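PDB 3EUL: POSSIBLE NITRATE/NITRITE RESPONSE TRANSCRIPTIONAL REGULATORY PROTEIN NARL (DNA-binding response regulator, LuxR family), which probably acts, once phosphorylated by the sensor kinase NarS, as a DNA-binding regulator of aerobic nitrate metabolism genes, its signal receiver domain forming this structure. Local coordinates for residues V129-C132 with A133-R136; G30-R33 with A34-S38. One frame throughout, in Å; residues are numbered along the deposited sequence.

Interaction 1: residues V129-C132 with A133-R136; sequences VLDC and AKGR
D131 and K134 meet on the outer side of helix 122-134, the last helix of the CheY-like receiver domain, where the helix runs out. The lysine chain bends at both outer torsions (chi3 -68°, chi4 -71°) and folds back over the preceding turn, crossing the aspartate. NZ of K134 ends 3.3 Å from OD1 of D131, a salt bridge whose hydrogen bond is weak, and NZ also makes a weak hydrogen bond to L130 O at 3.4 Å. The other carboxylate oxygen of D131, OD2, forms a salt bridge with K127 one turn earlier, so the carboxylate lies between two lysines, which would be expected to stabilise its negative charge. Within the helix, A133 N donates to V129 O at 3.0 Å in a nearly straight bond, while its CB rests against the same carbonyl oxygen. The methyl of A133 also touches V16 and V64 of the central sheet. C132 belongs to the buried inner side, where its side chain packs on A113. At G135, where phi turns positive, helical geometry ends; G135 N reaches C132 O at 3.2 Å, coming from above the carbonyl plane.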
loop_
_atom_site.group_PDB
_atom_site.type_symbol
_atom_site.label_atom_id
_atom_site.label_comp_id
_atom_site.label_asym_id
_atom_site.label_seq_id
_atom_site.Cartn_x
_atom_site.Cartn_y
_atom_site.Cartn_z
ATOM N N VAL A 129 -3.184 -2.572 7.822
ATOM C CA VAL A 129 -1.892 -1.884 7.803
ATOM C C VAL A 129 -1.060 -2.219 9.059
ATOM O O VAL A 129 0.123 -2.560 8.979
ATOM C CB VAL A 129 -2.117 -0.367 7.661
ATOM C CG1 VAL A 129 -0.875 0.411 8.004
ATOM C CG2 VAL A 129 -2.595 -0.072 6.230
ATOM N N LEU A 130 -1.691 -2.142 10.221
ATOM C CA LEU A 130 -1.015 -2.448 11.474
ATOM C C LEU A 130 -0.560 -3.905 11.555
ATOM O O LEU A 130 0.563 -4.170 11.984
ATOM C CB LEU A 130 -1.899 -2.076 12.685
ATOM C CG LEU A 130 -2.192 -0.569 12.831
ATOM C CD1 LEU A 130 -3.053 -0.274 14.073
ATOM C CD2 LEU A 130 -0.899 0.249 12.860
ATOM N N ASP A 131 -1.398 -4.838 11.112
ATOM C CA ASP A 131 -1.050 -6.272 11.128
ATOM C C ASP A 131 0.108 -6.563 10.161
ATOM O O ASP A 131 0.999 -7.372 10.437
ATOM C CB ASP A 131 -2.254 -7.125 10.728
ATOM C CG ASP A 131 -3.300 -7.250 11.828
ATOM O OD1 ASP A 131 -3.021 -6.887 12.995
ATOM O OD2 ASP A 131 -4.420 -7.730 11.524
ATOM N N CYS A 132 0.071 -5.909 9.013
ATOM C CA CYS A 132 1.109 -6.034 8.005
ATOM C C CYS A 132 2.443 -5.542 8.552
ATOM O O CYS A 132 3.459 -6.229 8.440
ATOM C CB CYS A 132 0.688 -5.259 6.767
ATOM S SG CYS A 132 1.795 -5.410 5.355
ATOM N N ALA A 133 2.441 -4.380 9.180
ATOM C CA ALA A 133 3.649 -3.846 9.808
ATOM C C ALA A 133 4.211 -4.786 10.898
ATOM O O ALA A 133 5.421 -4.851 11.099
ATOM C CB ALA A 133 3.357 -2.493 10.414
ATOM N N LYS A 134 3.320 -5.491 11.589
ATOM C CA LYS A 134 3.701 -6.393 12.682
ATOM C C LYS A 134 4.237 -7.735 12.211
ATOM O O LYS A 134 4.979 -8.406 12.941
ATOM C CB LYS A 134 2.489 -6.711 13.555
ATOM C CG LYS A 134 2.213 -5.725 14.680
ATOM C CD LYS A 134 1.213 -6.316 15.677
ATOM C CE LYS A 134 -0.201 -6.484 15.084
ATOM N NZ LYS A 134 -0.891 -5.170 14.880
ATOM N N GLY A 135 3.835 -8.157 11.020
ATOM C CA GLY A 135 3.860 -9.601 10.706
ATOM C C GLY A 135 3.195 -9.891 9.370
ATOM O O GLY A 135 3.806 -9.672 8.320
ATOM N N ARG A 136 1.987 -10.462 9.415
ATOM C CA ARG A 136 0.986 -10.363 8.338
ATOM C C ARG A 136 -0.330 -10.258 9.090
ATOM O O ARG A 136 -0.429 -10.731 10.231
ATOM C CB ARG A 136 0.966 -11.599 7.410
ATOM C CG ARG A 136 -0.332 -11.794 6.566
ATOM C CD ARG A 136 -0.770 -10.515 5.798
ATOM N NE ARG A 136 -2.000 -10.722 5.017
ATOM C CZ ARG A 136 -2.795 -9.755 4.553
ATOM N NH1 ARG A 136 -2.535 -8.473 4.786
ATOM N NH2 ARG A 136 -3.881 -10.073 3.855
#

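Interaction 2: residues G30-R33 with A34-S38; sequences GVVR and ALSLS
V31 and L35, one turn apart on helix 25-38, lie side by side and point the same way, with CG1 of the valine 3.8 Å from CD1 of the leucine. This is i to i+4 packing on the inner side of a helix in the alternating beta-alpha receiver fold. A34, also buried, sets its methyl against V31 O.

The backbone bonds run regularly from A34 N to G30 O, L35 N to V31 O and L37 N to R33 O, the last being 2.8 Å long. Two serines add side-chain bonds. S36 turns its OG beside its own backbone N (chi1 -67°), which carries the hydroxyl back to V32 O at 2.9 Å. The backbone N of S36 donates to that same oxygen, and the two donors arrive from opposite faces of the carbonyl plane, so V32 O is gripped twice. Further on, OG of S38 lies 2.7 Å from L35 O and donates to it in the carbonyl plane; S38 N bonds to this oxygen as well. S38 OG is also hydrogen-bonded to S40 N, tying the last turn to the chain that follows.

On the exposed side R33 and L37 make a contact of mixed character. The arginine chain is extended from CG to NE, and CD1 of L37 touches both its aliphatic part, 3.6 Å from R33 CG, and one face of the guanidinium, 3.7 Å above the plane and offset toward the rim.

The helix is the crossover of a beta-alpha-beta unit: V31 packs on V20 of strand 16-21, V32 and L35 bridge that strand and strand 41-47, and L35 also meets V126 of helix 122-134.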
loop_
_atom_site.group_PDB
_atom_site.type_symbol
_atom_site.label_atom_id
_atom_site.label_comp_id
_atom_site.label_asym_id
_atom_site.label_seq_id
_atom_site.Cartn_x
_atom_site.Cartn_y
_atom_site.Cartn_z
ATOM N N GLY A 30 -9.354 9.522 1.783
ATOM C CA GLY A 30 -10.164 8.746 2.708
ATOM C C GLY A 30 -9.313 7.776 3.490
ATOM O O GLY A 30 -9.487 7.632 4.685
ATOM N N VAL A 31 -8.379 7.114 2.796
ATOM C CA VAL A 31 -7.422 6.222 3.425
ATOM C C VAL A 31 -6.481 6.986 4.381
ATOM O O VAL A 31 -6.238 6.558 5.510
ATOM C CB VAL A 31 -6.579 5.491 2.361
ATOM C CG1 VAL A 31 -5.436 4.670 3.025
ATOM C CG2 VAL A 31 -7.460 4.583 1.522
ATOM N N VAL A 32 -5.950 8.104 3.912
ATOM C CA VAL A 32 -5.005 8.883 4.698
ATOM C C VAL A 32 -5.690 9.376 5.974
ATOM O O VAL A 32 -5.098 9.339 7.031
ATOM C CB VAL A 32 -4.419 10.039 3.920
ATOM C CG1 VAL A 32 -3.670 10.990 4.855
ATOM C CG2 VAL A 32 -3.488 9.506 2.771
ATOM N N ARG A 33 -6.936 9.798 5.871
ATOM C CA ARG A 33 -7.663 10.231 7.067
ATOM C C ARG A 33 -7.919 9.101 8.053
ATOM O O ARG A 33 -7.695 9.278 9.257
ATOM C CB ARG A 33 -8.980 10.890 6.690
ATOM C CG ARG A 33 -9.428 11.888 7.706
ATOM C CD ARG A 33 -10.256 12.930 7.030
ATOM N NE ARG A 33 -11.144 13.659 7.924
ATOM C CZ ARG A 33 -12.232 13.136 8.485
ATOM N NH1 ARG A 33 -12.577 11.853 8.299
ATOM N NH2 ARG A 33 -12.981 13.895 9.252
ATOM N N ALA A 34 -8.394 7.967 7.563
ATOM C CA ALA A 34 -8.547 6.741 8.399
ATOM C C ALA A 34 -7.282 6.392 9.158
ATOM O O ALA A 34 -7.317 6.120 10.371
ATOM C CB ALA A 34 -8.955 5.538 7.553
ATOM N N LEU A 35 -6.149 6.361 8.444
ATOM C CA LEU A 35 -4.891 6.007 9.092
ATOM C C LEU A 35 -4.471 7.073 10.120
ATOM O O LEU A 35 -4.133 6.758 11.267
ATOM C CB LEU A 35 -3.804 5.762 8.027
ATOM C CG LEU A 35 -4.044 4.617 7.045
ATOM C CD1 LEU A 35 -2.931 4.543 5.945
ATOM C CD2 LEU A 35 -4.202 3.312 7.781
ATOM N N SER A 36 -4.518 8.332 9.715
ATOM C CA SER A 36 -4.091 9.430 10.554
ATOM C C SER A 36 -4.960 9.561 11.812
ATOM O O SER A 36 -4.446 9.788 12.912
ATOM C CB SER A 36 -4.111 10.732 9.728
ATOM O OG SER A 36 -3.107 10.675 8.710
ATOM N N LEU A 37 -6.267 9.391 11.646
ATOM C CA LEU A 37 -7.207 9.512 12.757
ATOM C C LEU A 37 -7.191 8.311 13.711
ATOM O O LEU A 37 -7.735 8.424 14.793
ATOM C CB LEU A 37 -8.624 9.752 12.240
ATOM C CG LEU A 37 -8.862 11.135 11.634
ATOM C CD1 LEU A 37 -10.338 11.265 11.185
ATOM C CD2 LEU A 37 -8.522 12.258 12.590
ATOM N N SER A 38 -6.544 7.199 13.318
ATOM C CA SER A 38 -6.371 6.032 14.194
ATOM C C SER A 38 -5.502 6.395 15.388
ATOM O O SER A 38 -5.639 5.829 16.428
ATOM C CB SER A 38 -5.728 4.853 13.460
ATOM O OG SER A 38 -4.316 5.034 13.277
#

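How the interactions relate
Both interactions are local, each within one helix, and these helices, 25-38 and 122-134, pack against each other and share strand 16-21. The two contacts touch directly where CG2 of V129 comes 4.1 Å from CD2 of L35, joining their buried sides; their centres are about 16 Å apart. Each has a buried, apolar inner side and an exposed outer one. Outside, interaction 1 uses opposite charges, whereas interaction 2 lays a leucine methyl over a guanidinium. Inside, interaction 2 faces the edge strand 41-47 as well, while interaction 1 reaches farther into the sheet, to strands 64-68 and 91-96.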